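Local structure of DNA photolyase (Agrobacterium tumefaciens, 4U63) at residues V53-K61 with L92-L103; G68-H76 with L208-F219. The protein probably repairs cyclobutane pyrimidine dimers in ultraviolet-damaged DNA, using light and two bound cofactors, the flavin FAD and a methenyltetrahydrofolate antenna. All coordinates share one frame; numbering follows the deposited sequence.

Interaction 1: residues V53-K61 with L92-L103; sequences VIPVYIREK and LVLASGDAERIL. With SO4 (sulfate ion), chain O.
Arg59 grips Ser96 side-on, with NE and NH2 both reaching the one oxygen: NE lies 2.9 Å from Ser96 OG, which sits in the guanidinium plane. A bend at chi3 (57°) turns the arginine's end back to that hydroxyl, which is also hydrogen-bonded to Glu201, while Trp206 makes a cation-pi contact with Arg59. The pair closes the C-terminal end of two parallel neighbours, strands 53-59 and 93-96, in the Rossmann-like sheet of the photolyase alpha/beta domain. Between them runs a ladder of five backbone bonds, from Val93 N to Pro55 O (2.9 Å) through to Gly97 N to Arg59 O (3.1 Å). Beyond Gly97 the chain turns into the helix that starts at Ala99, where Asp98 is the N-cap and its OD2 accepts from Arg101 N. A sulfate, probably from the crystallisation liquor, takes bonds from Asp98 N and the Arg101 side chain at this helix start. That helix lies against the face carrying Val56 and Ile58. Ile58 and Ile102 lie alongside each other, running opposite ways, Ile58 CD1 reaching on to Ala99 and Leu103, while Ile58 CG2 meets Ile102 CD1 at 3.7 Å.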
loop_
_atom_site.group_PDB
_atom_site.type_symbol
_atom_site.label_atom_id
_atom_site.label_comp_id
_atom_site.label_asym_id
_atom_site.label_seq_id
_atom_site.Cartn_x
_atom_site.Cartn_y
_atom_site.Cartn_z
ATOM N N VAL A 53 20.751 22.792 1.014
ATOM C CA VAL A 53 20.041 21.525 1.086
ATOM C C VAL A 53 19.968 20.964 -0.330
ATOM O O VAL A 53 19.524 21.654 -1.257
ATOM C CB VAL A 53 18.628 21.695 1.684
ATOM C CG1 VAL A 53 17.901 20.352 1.750
ATOM C CG2 VAL A 53 18.709 22.322 3.070
ATOM N N ILE A 54 20.414 19.722 -0.488
ATOM C CA ILE A 54 20.455 19.048 -1.782
ATOM C C ILE A 54 19.520 17.830 -1.747
ATOM O O ILE A 54 19.940 16.734 -1.351
ATOM C CB ILE A 54 21.882 18.574 -2.140
ATOM C CG1 ILE A 54 22.935 19.666 -1.868
ATOM C CG2 ILE A 54 21.933 18.097 -3.593
ATOM C CD1 ILE A 54 22.772 20.927 -2.678
ATOM N N PRO A 55 18.248 18.014 -2.148
ATOM C CA PRO A 55 17.334 16.878 -2.225
ATOM C C PRO A 55 17.619 16.008 -3.441
ATOM O O PRO A 55 17.805 16.533 -4.542
ATOM C CB PRO A 55 15.959 17.541 -2.357
ATOM C CG PRO A 55 16.152 18.921 -1.867
ATOM C CD PRO A 55 17.520 19.275 -2.336
ATOM N N VAL A 56 17.652 14.697 -3.235
ATOM C CA VAL A 56 17.882 13.741 -4.319
ATOM C C VAL A 56 16.930 12.554 -4.192
ATOM O O VAL A 56 16.650 12.076 -3.084
ATOM C CB VAL A 56 19.362 13.260 -4.361
ATOM C CG1 VAL A 56 19.763 12.530 -3.087
ATOM C CG2 VAL A 56 19.618 12.388 -5.592
ATOM N N TYR A 57 16.429 12.099 -5.335
ATOM C CA TYR A 57 15.706 10.838 -5.425
ATOM C C TYR A 57 16.489 9.957 -6.394
ATOM O O TYR A 57 16.772 10.368 -7.523
ATOM C CB TYR A 57 14.269 11.015 -5.921
ATOM C CG TYR A 57 13.543 9.693 -6.007
ATOM C CD1 TYR A 57 13.654 8.898 -7.141
ATOM C CD2 TYR A 57 12.786 9.210 -4.939
ATOM C CE1 TYR A 57 13.022 7.679 -7.227
ATOM C CE2 TYR A 57 12.140 7.974 -5.021
ATOM C CZ TYR A 57 12.265 7.214 -6.174
ATOM O OH TYR A 57 11.654 5.980 -6.305
ATOM N N ILE A 58 16.824 8.757 -5.937
ATOM C CA ILE A 58 17.609 7.809 -6.689
ATOM C C ILE A 58 16.737 6.638 -7.134
ATOM O O ILE A 58 15.998 6.051 -6.341
ATOM C CB ILE A 58 18.789 7.282 -5.836
ATOM C CG1 ILE A 58 19.710 8.447 -5.450
ATOM C CG2 ILE A 58 19.578 6.203 -6.581
ATOM C CD1 ILE A 58 20.779 8.094 -4.439
ATOM N N ARG A 59 16.846 6.302 -8.412
ATOM C CA ARG A 59 16.226 5.118 -8.962
ATOM C C ARG A 59 17.201 3.971 -8.668
ATOM O O ARG A 59 18.190 3.790 -9.371
ATOM C CB ARG A 59 15.987 5.318 -10.457
ATOM C CG ARG A 59 14.992 4.382 -11.101
ATOM C CD ARG A 59 14.373 5.019 -12.343
ATOM N NE ARG A 59 15.374 5.432 -13.340
ATOM C CZ ARG A 59 15.323 5.171 -14.653
ATOM N NH1 ARG A 59 14.302 4.501 -15.197
ATOM N NH2 ARG A 59 16.306 5.599 -15.442
ATOM N N GLU A 60 16.922 3.246 -7.587
ATOM C CA GLU A 60 17.708 2.090 -7.170
ATOM C C GLU A 60 17.278 0.861 -7.966
ATOM O O GLU A 60 16.182 0.822 -8.526
ATOM C CB GLU A 60 17.483 1.785 -5.688
ATOM C CG GLU A 60 17.934 2.843 -4.701
ATOM C CD GLU A 60 17.499 2.499 -3.288
ATOM O OE1 GLU A 60 16.367 2.849 -2.920
ATOM O OE2 GLU A 60 18.280 1.878 -2.541
ATOM N N LYS A 61 18.133 -0.145 -7.993
ATOM C CA LYS A 61 17.836 -1.410 -8.685
ATOM C C LYS A 61 16.781 -2.241 -7.931
ATOM O O LYS A 61 15.809 -2.747 -8.527
ATOM C CB LYS A 61 19.125 -2.233 -8.870
ATOM N N LEU A 92 14.568 19.154 -6.873
ATOM C CA LEU A 92 14.762 17.730 -6.668
ATOM C C LEU A 92 15.713 17.194 -7.734
ATOM O O LEU A 92 15.393 17.197 -8.913
ATOM C CB LEU A 92 13.432 16.976 -6.724
ATOM C CG LEU A 92 13.489 15.464 -6.474
ATOM C CD1 LEU A 92 13.977 15.127 -5.064
ATOM C CD2 LEU A 92 12.126 14.839 -6.698
ATOM N N VAL A 93 16.884 16.748 -7.304
ATOM C CA VAL A 93 17.838 16.084 -8.194
ATOM C C VAL A 93 17.381 14.641 -8.423
ATOM O O VAL A 93 17.119 13.901 -7.471
ATOM C CB VAL A 93 19.262 16.076 -7.608
ATOM C CG1 VAL A 93 20.226 15.330 -8.528
ATOM C CG2 VAL A 93 19.761 17.493 -7.377
ATOM N N LEU A 94 17.293 14.249 -9.690
ATOM C CA LEU A 94 16.955 12.884 -10.058
ATOM C C LEU A 94 18.202 12.184 -10.562
ATOM O O LEU A 94 18.960 12.748 -11.342
ATOM C CB LEU A 94 15.886 12.876 -11.142
ATOM C CG LEU A 94 14.545 13.525 -10.792
ATOM C CD1 LEU A 94 13.595 13.329 -11.960
ATOM C CD2 LEU A 94 13.937 12.971 -9.503
ATOM N N ALA A 95 18.402 10.953 -10.116
ATOM C CA ALA A 95 19.564 10.162 -10.504
ATOM C C ALA A 95 19.215 8.680 -10.541
ATOM O O ALA A 95 18.360 8.221 -9.786
ATOM C CB ALA A 95 20.702 10.415 -9.538
ATOM N N SER A 96 19.874 7.937 -11.427
ATOM C CA SER A 96 19.632 6.504 -11.564
ATOM C C SER A 96 20.929 5.733 -11.417
ATOM O O SER A 96 21.951 6.126 -11.972
ATOM C CB SER A 96 19.022 6.186 -12.930
ATOM O OG SER A 96 17.864 6.956 -13.158
ATOM N N GLY A 97 20.886 4.647 -10.650
ATOM C CA GLY A 97 22.022 3.726 -10.555
ATOM C C GLY A 97 22.361 3.379 -9.127
ATOM O O GLY A 97 21.486 3.371 -8.263
ATOM N N ASP A 98 23.643 3.095 -8.892
ATOM C CA ASP A 98 24.139 2.682 -7.582
ATOM C C ASP A 98 24.089 3.849 -6.602
ATOM O O ASP A 98 24.682 4.904 -6.855
ATOM C CB ASP A 98 25.570 2.166 -7.718
ATOM C CG ASP A 98 26.150 1.670 -6.410
ATOM O OD1 ASP A 98 25.729 0.600 -5.936
ATOM O OD2 ASP A 98 27.052 2.344 -5.871
ATOM N N ALA A 99 23.389 3.650 -5.487
ATOM C CA ALA A 99 23.172 4.718 -4.506
ATOM C C ALA A 99 24.489 5.228 -3.926
ATOM O O ALA A 99 24.684 6.433 -3.801
ATOM C CB ALA A 99 22.255 4.243 -3.392
ATOM N N GLU A 100 25.393 4.311 -3.583
ATOM C CA GLU A 100 26.677 4.710 -3.011
ATOM C C GLU A 100 27.466 5.595 -3.974
ATOM O O GLU A 100 27.973 6.637 -3.576
ATOM C CB GLU A 100 27.514 3.501 -2.604
ATOM C CG GLU A 100 28.783 3.903 -1.870
ATOM C CD GLU A 100 29.732 2.749 -1.587
ATOM O OE1 GLU A 100 29.449 1.597 -1.956
ATOM O OE2 GLU A 100 30.787 3.015 -0.990
ATOM N N ARG A 101 27.567 5.163 -5.231
ATOM C CA ARG A 101 28.288 5.917 -6.262
ATOM C C ARG A 101 27.647 7.297 -6.476
ATOM O O ARG A 101 28.349 8.307 -6.555
ATOM C CB ARG A 101 28.328 5.108 -7.570
ATOM C CG ARG A 101 29.378 5.535 -8.589
ATOM C CD ARG A 101 28.897 6.638 -9.516
ATOM N NE ARG A 101 27.663 6.276 -10.227
ATOM C CZ ARG A 101 26.785 7.143 -10.744
ATOM N NH1 ARG A 101 26.967 8.465 -10.643
ATOM N NH2 ARG A 101 25.701 6.683 -11.365
ATOM N N ILE A 102 26.321 7.338 -6.553
ATOM C CA ILE A 102 25.599 8.608 -6.750
ATOM C C ILE A 102 25.818 9.556 -5.572
ATOM O O ILE A 102 26.103 10.743 -5.762
ATOM C CB ILE A 102 24.091 8.367 -6.988
ATOM C CG1 ILE A 102 23.884 7.802 -8.390
ATOM C CG2 ILE A 102 23.278 9.649 -6.822
ATOM C CD1 ILE A 102 22.581 7.065 -8.549
ATOM N N LEU A 103 25.684 9.030 -4.360
ATOM C CA LEU A 103 25.858 9.851 -3.164
ATOM C C LEU A 103 27.292 10.363 -3.034
ATOM O O LEU A 103 27.500 11.528 -2.729
ATOM C CB LEU A 103 25.414 9.095 -1.915
ATOM C CG LEU A 103 23.901 8.869 -1.801
ATOM C CD1 LEU A 103 23.606 7.908 -0.671
ATOM C CD2 LEU A 103 23.131 10.175 -1.591
HETATM S S SO4 O . 26.357 2.838 -11.670
HETATM O O1 SO4 O . 27.496 2.448 -10.810
HETATM O O2 SO4 O . 26.825 3.067 -13.053
HETATM O O3 SO4 O . 25.348 1.759 -11.674
HETATM O O4 SO4 O . 25.739 4.067 -11.131
#

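Interaction 2: residues G68-H76 with L208-F219; sequences GAQEWWLHH and LLPTKPDWAKDF. With MHF (5,10-methenyl-6,7,8-trihydrofolic acid), chain B; TRS (2-amino-2-hydroxymethyl-propane-1,3-diol), chain R.
Trp72 swings its indole out with CG anti to the backbone N (chi1 178°), which lays one ring face beneath Ala216 and Phe219. Phe219 CB sits over the six-membered ring, 3.8 Å from its centroid, and the phenyl turns its edge to the same face in an edge-to-face pair with planes at 79°. Ala216 CB covers the five-membered ring, approaching Trp72 CD1 to 3.5 Å. One helical turn on, Leu209 lies across the His75 imidazole at about a right angle, its CG 3.6 Å from the ring centroid and over the face. Leu208 packs between Glu71 and Leu74, its CB 3.5 Å from Glu71 O. No direct hydrogen bond joins residues 68-76 of the helix to the loop 208-219; instead one water donates to both Gly68 O and Leu208 O, and a second links His75 ND1 to Leu208 N. Trp215 meets Gly68 O with its ring edge, CH2 at 3.5 Å, while the antenna folate covers one of its faces and Pro210 the other. Phe219 points its CZ at MHF NA2, 3.4 Å away, and Ala69 CB also borders the pterin. Helix start and loop thus form one wall of the methenyltetrahydrofolate site, the antenna pocket of this class III photolyase.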
loop_
_atom_site.group_PDB
_atom_site.type_symbol
_atom_site.label_atom_id
_atom_site.label_comp_id
_atom_site.label_asym_id
_atom_site.label_seq_id
_atom_site.Cartn_x
_atom_site.Cartn_y
_atom_site.Cartn_z
ATOM N N GLY A 68 3.589 -1.718 -11.993
ATOM C CA GLY A 68 3.131 -0.754 -13.016
ATOM C C GLY A 68 2.225 0.359 -12.499
ATOM O O GLY A 68 2.434 1.526 -12.807
ATOM N N ALA A 69 1.221 0.004 -11.705
ATOM C CA ALA A 69 0.332 1.020 -11.112
ATOM C C ALA A 69 1.102 1.993 -10.204
ATOM O O ALA A 69 0.858 3.203 -10.214
ATOM C CB ALA A 69 -0.796 0.355 -10.348
ATOM N N GLN A 70 2.037 1.457 -9.428
ATOM C CA GLN A 70 2.830 2.283 -8.529
ATOM C C GLN A 70 3.859 3.157 -9.273
ATOM O O GLN A 70 4.273 4.201 -8.763
ATOM C CB GLN A 70 3.495 1.413 -7.472
ATOM C CG GLN A 70 3.755 2.153 -6.186
ATOM C CD GLN A 70 3.898 1.204 -5.020
ATOM O OE1 GLN A 70 4.902 0.512 -4.907
ATOM N NE2 GLN A 70 2.889 1.156 -4.156
ATOM N N GLU A 71 4.271 2.728 -10.468
ATOM C CA GLU A 71 5.115 3.568 -11.333
ATOM C C GLU A 71 4.337 4.794 -11.821
ATOM O O GLU A 71 4.877 5.901 -11.857
ATOM C CB GLU A 71 5.658 2.769 -12.516
ATOM C CG GLU A 71 6.744 1.783 -12.124
ATOM C CD GLU A 71 7.240 0.950 -13.280
ATOM O OE1 GLU A 71 6.521 0.799 -14.285
ATOM O OE2 GLU A 71 8.361 0.430 -13.184
ATOM N N TRP A 72 3.070 4.595 -12.188
ATOM C CA TRP A 72 2.185 5.719 -12.498
ATOM C C TRP A 72 2.127 6.661 -11.306
ATOM O O TRP A 72 2.267 7.874 -11.465
ATOM C CB TRP A 72 0.780 5.232 -12.851
ATOM C CG TRP A 72 -0.203 6.314 -13.129
ATOM C CD1 TRP A 72 -0.501 6.840 -14.342
ATOM C CD2 TRP A 72 -1.034 6.996 -12.176
ATOM N NE1 TRP A 72 -1.458 7.809 -14.212
ATOM C CE2 TRP A 72 -1.808 7.929 -12.895
ATOM C CE3 TRP A 72 -1.198 6.911 -10.788
ATOM C CZ2 TRP A 72 -2.733 8.774 -12.276
ATOM C CZ3 TRP A 72 -2.121 7.756 -10.167
ATOM C CH2 TRP A 72 -2.877 8.674 -10.914
ATOM N N TRP A 73 1.929 6.091 -10.119
ATOM C CA TRP A 73 1.876 6.867 -8.884
ATOM C C TRP A 73 3.178 7.649 -8.665
ATOM O O TRP A 73 3.158 8.860 -8.380
ATOM C CB TRP A 73 1.590 5.967 -7.671
ATOM C CG TRP A 73 1.245 6.779 -6.475
ATOM C CD1 TRP A 73 2.117 7.388 -5.622
ATOM C CD2 TRP A 73 -0.068 7.126 -6.023
ATOM N NE1 TRP A 73 1.430 8.079 -4.657
ATOM C CE2 TRP A 73 0.087 7.934 -4.876
ATOM C CE3 TRP A 73 -1.365 6.822 -6.469
ATOM C CZ2 TRP A 73 -1.004 8.447 -4.164
ATOM C CZ3 TRP A 73 -2.447 7.329 -5.753
ATOM C CH2 TRP A 73 -2.255 8.137 -4.619
ATOM N N LEU A 74 4.303 6.957 -8.806
ATOM C CA LEU A 74 5.608 7.554 -8.539
ATOM C C LEU A 74 5.898 8.739 -9.439
ATOM O O LEU A 74 6.418 9.746 -8.977
ATOM C CB LEU A 74 6.726 6.523 -8.680
ATOM C CG LEU A 74 8.157 7.055 -8.482
ATOM C CD1 LEU A 74 8.358 7.514 -7.051
ATOM C CD2 LEU A 74 9.205 6.015 -8.846
ATOM N N HIS A 75 5.580 8.614 -10.725
ATOM C CA HIS A 75 5.784 9.720 -11.652
ATOM C C HIS A 75 5.122 10.995 -11.126
ATOM O O HIS A 75 5.754 12.049 -10.990
ATOM C CB HIS A 75 5.203 9.388 -13.017
ATOM C CG HIS A 75 5.320 10.503 -13.998
ATOM N ND1 HIS A 75 6.363 10.599 -14.894
ATOM C CD2 HIS A 75 4.535 11.585 -14.214
ATOM C CE1 HIS A 75 6.212 11.688 -15.624
ATOM N NE2 HIS A 75 5.110 12.304 -15.232
ATOM N N HIS A 76 3.838 10.888 -10.834
ATOM C CA HIS A 76 3.074 12.049 -10.384
ATOM C C HIS A 76 3.520 12.530 -9.013
ATOM O O HIS A 76 3.549 13.729 -8.764
ATOM C CB HIS A 76 1.596 11.731 -10.398
ATOM C CG HIS A 76 1.060 11.567 -11.776
ATOM N ND1 HIS A 76 1.045 12.599 -12.684
ATOM C CD2 HIS A 76 0.526 10.501 -12.407
ATOM C CE1 HIS A 76 0.525 12.177 -13.819
ATOM N NE2 HIS A 76 0.196 10.908 -13.676
ATOM N N LEU A 208 7.937 6.083 -16.632
ATOM C CA LEU A 208 7.085 5.607 -15.560
ATOM C C LEU A 208 5.620 5.590 -15.944
ATOM O O LEU A 208 4.853 4.839 -15.351
ATOM C CB LEU A 208 7.286 6.450 -14.306
ATOM C CG LEU A 208 8.652 6.346 -13.635
ATOM C CD1 LEU A 208 8.783 7.425 -12.574
ATOM C CD2 LEU A 208 8.862 4.971 -13.027
ATOM N N LEU A 209 5.226 6.406 -16.922
ATOM C CA LEU A 209 3.820 6.514 -17.305
ATOM C C LEU A 209 3.436 5.559 -18.431
ATOM O O LEU A 209 4.279 5.208 -19.259
ATOM C CB LEU A 209 3.486 7.937 -17.750
ATOM C CG LEU A 209 3.509 9.055 -16.715
ATOM C CD1 LEU A 209 3.081 10.348 -17.398
ATOM C CD2 LEU A 209 2.622 8.745 -15.514
ATOM N N PRO A 210 2.149 5.135 -18.466
ATOM C CA PRO A 210 1.638 4.448 -19.651
ATOM C C PRO A 210 1.616 5.406 -20.838
ATOM O O PRO A 210 1.488 6.617 -20.646
ATOM C CB PRO A 210 0.203 4.065 -19.266
ATOM C CG PRO A 210 0.127 4.200 -17.788
ATOM C CD PRO A 210 1.142 5.212 -17.389
ATOM N N THR A 211 1.735 4.874 -22.047
ATOM C CA THR A 211 1.710 5.703 -23.247
ATOM C C THR A 211 0.462 5.378 -24.063
ATOM O O THR A 211 -0.541 6.091 -23.971
ATOM C CB THR A 211 3.007 5.539 -24.065
ATOM O OG1 THR A 211 3.174 4.172 -24.462
ATOM C CG2 THR A 211 4.213 5.977 -23.239
ATOM N N LYS A 212 0.520 4.298 -24.840
ATOM C CA LYS A 212 -0.598 3.863 -25.667
ATOM C C LYS A 212 -0.740 2.350 -25.500
ATOM O O LYS A 212 0.190 1.629 -25.834
ATOM C CB LYS A 212 -0.336 4.209 -27.132
ATOM N N PRO A 213 -1.860 1.849 -24.967
ATOM C CA PRO A 213 -2.982 2.644 -24.458
ATOM C C PRO A 213 -2.698 3.214 -23.074
ATOM O O PRO A 213 -1.872 2.674 -22.346
ATOM C CB PRO A 213 -4.094 1.609 -24.355
ATOM C CG PRO A 213 -3.374 0.355 -23.969
ATOM C CD PRO A 213 -2.024 0.418 -24.645
ATOM N N ASP A 214 -3.381 4.297 -22.719
ATOM C CA ASP A 214 -3.296 4.825 -21.363
ATOM C C ASP A 214 -4.262 4.022 -20.486
ATOM O O ASP A 214 -5.409 4.428 -20.239
ATOM C CB ASP A 214 -3.613 6.327 -21.313
ATOM C CG ASP A 214 -3.546 6.906 -19.891
ATOM O OD1 ASP A 214 -3.064 6.219 -18.948
ATOM O OD2 ASP A 214 -3.989 8.062 -19.723
ATOM N N TRP A 215 -3.773 2.883 -20.009
ATOM C CA TRP A 215 -4.562 1.998 -19.158
ATOM C C TRP A 215 -4.842 2.587 -17.771
ATOM O O TRP A 215 -5.685 2.071 -17.036
ATOM C CB TRP A 215 -3.883 0.632 -19.021
ATOM C CG TRP A 215 -2.415 0.669 -18.652
ATOM C CD1 TRP A 215 -1.346 0.484 -19.502
ATOM C CD2 TRP A 215 -1.859 0.871 -17.349
ATOM N NE1 TRP A 215 -0.167 0.565 -18.804
ATOM C CE2 TRP A 215 -0.448 0.800 -17.480
ATOM C CE3 TRP A 215 -2.410 1.105 -16.082
ATOM C CZ2 TRP A 215 0.414 0.960 -16.388
ATOM C CZ3 TRP A 215 -1.556 1.261 -14.996
ATOM C CH2 TRP A 215 -0.157 1.194 -15.157
ATOM N N ALA A 216 -4.137 3.660 -17.415
ATOM C CA ALA A 216 -4.373 4.355 -16.158
ATOM C C ALA A 216 -5.262 5.572 -16.358
ATOM O O ALA A 216 -5.308 6.443 -15.496
ATOM C CB ALA A 216 -3.048 4.774 -15.549
ATOM N N LYS A 217 -5.985 5.643 -17.479
ATOM C CA LYS A 217 -6.750 6.848 -17.793
ATOM C C LYS A 217 -7.815 7.189 -16.757
ATOM O O LYS A 217 -8.164 8.364 -16.617
ATOM C CB LYS A 217 -7.376 6.775 -19.183
ATOM C CG LYS A 217 -8.401 5.676 -19.390
ATOM C CD LYS A 217 -8.868 5.668 -20.839
ATOM C CE LYS A 217 -9.728 4.456 -21.138
ATOM N NZ LYS A 217 -11.003 4.472 -20.372
ATOM N N ASP A 218 -8.331 6.186 -16.038
ATOM C CA ASP A 218 -9.331 6.446 -14.989
ATOM C C ASP A 218 -8.739 6.569 -13.584
ATOM O O ASP A 218 -9.467 6.869 -12.638
ATOM C CB ASP A 218 -10.443 5.389 -15.024
ATOM C CG ASP A 218 -11.325 5.509 -16.259
ATOM O OD1 ASP A 218 -11.222 6.520 -16.998
ATOM O OD2 ASP A 218 -12.128 4.586 -16.491
ATOM N N PHE A 219 -7.431 6.368 -13.439
ATOM C CA PHE A 219 -6.779 6.531 -12.134
ATOM C C PHE A 219 -6.983 7.949 -11.603
ATOM O O PHE A 219 -7.238 8.135 -10.418
ATOM C CB PHE A 219 -5.279 6.242 -12.220
ATOM C CG PHE A 219 -4.915 4.781 -12.231
ATOM C CD1 PHE A 219 -5.806 3.791 -12.670
ATOM C CD2 PHE A 219 -3.649 4.395 -11.815
ATOM C CE1 PHE A 219 -5.428 2.464 -12.676
ATOM C CE2 PHE A 219 -3.266 3.069 -11.822
ATOM C CZ PHE A 219 -4.157 2.101 -12.244
HETATM N N1 MHF B . -2.579 -1.873 -12.950
HETATM C C2 MHF B . -3.870 -1.530 -13.002
HETATM N NA2 MHF B . -4.482 -1.225 -11.842
HETATM N N3 MHF B . -4.572 -1.464 -14.183
HETATM C C4 MHF B . -3.981 -1.771 -15.352
HETATM O O4 MHF B . -4.602 -1.725 -16.428
HETATM C C4A MHF B . -2.562 -2.152 -15.328
HETATM N N5 MHF B . -1.831 -2.542 -16.437
HETATM C C6 MHF B . -0.596 -3.321 -16.315
HETATM C C7 MHF B . 0.229 -2.646 -15.214
HETATM N N8 MHF B . -0.566 -2.528 -13.986
HETATM C C8A MHF B . -1.878 -2.207 -14.034
HETATM C C9 MHF B . -0.008 -3.319 -17.739
HETATM N N10 MHF B . -0.920 -2.461 -18.522
HETATM C C11 MHF B . -2.185 -2.419 -17.806
HETATM C C12 MHF B . -1.268 -2.896 -22.720
HETATM C C13 MHF B . -2.418 -3.016 -21.927
HETATM C C14 MHF B . -2.338 -2.893 -20.552
HETATM C C15 MHF B . -1.093 -2.653 -19.927
HETATM C C16 MHF B . 0.041 -2.507 -20.714
HETATM C C17 MHF B . -0.043 -2.629 -22.098
HETATM C C MHF B . -1.327 -3.004 -24.222
HETATM O O MHF B . -0.324 -2.689 -24.843
HETATM N N MHF B . -2.466 -3.360 -24.832
HETATM C CA MHF B . -2.684 -3.325 -26.269
HETATM C CB MHF B . -2.884 -4.723 -26.856
HETATM C CG MHF B . -2.114 -5.819 -26.123
HETATM C CD MHF B . -2.750 -6.285 -24.825
HETATM O OE1 MHF B . -3.901 -5.908 -24.516
HETATM O OE2 MHF B . -2.090 -7.047 -24.089
HETATM C CT MHF B . -3.892 -2.475 -26.572
HETATM O O1 MHF B . -3.714 -1.376 -27.138
HETATM O O2 MHF B . -5.034 -2.881 -26.248
HETATM C C TRS R . -2.898 10.689 -16.527
HETATM C C1 TRS R . -3.456 11.331 -15.256
HETATM C C2 TRS R . -1.412 10.981 -16.673
HETATM C C3 TRS R . -3.677 11.140 -17.762
HETATM N N TRS R . -3.121 9.225 -16.439
HETATM O O1 TRS R . -3.219 12.739 -15.193
HETATM O O2 TRS R . -0.655 9.778 -16.676
HETATM O O3 TRS R . -4.565 10.087 -18.166
HETATM O O HOH W 1 2.873 3.029 -15.220
HETATM O O HOH W 2 8.331 9.123 -16.190
#

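In the fold
The centres of the two interactions lie about 22 Å apart, and helix 68-87 connects them. Along the chain their segments alternate: strand 53-59, the start of helix 68-87, strand 93-96 with the helix after it, and finally the loop 208-219. Interaction 1 thus joins the two strands of a beta-alpha-beta unit at one edge of the five-stranded parallel sheet, and interaction 2 packs the crossover helix of that unit against a loop far along the chain. They touch directly where Tyr57 OH packs on Leu74 CD2 at 3.5 Å. Through this helix the alpha/beta domain reaches the antenna folate, and Ala69 there stands about 10 Å from FAD, measured from its side chain.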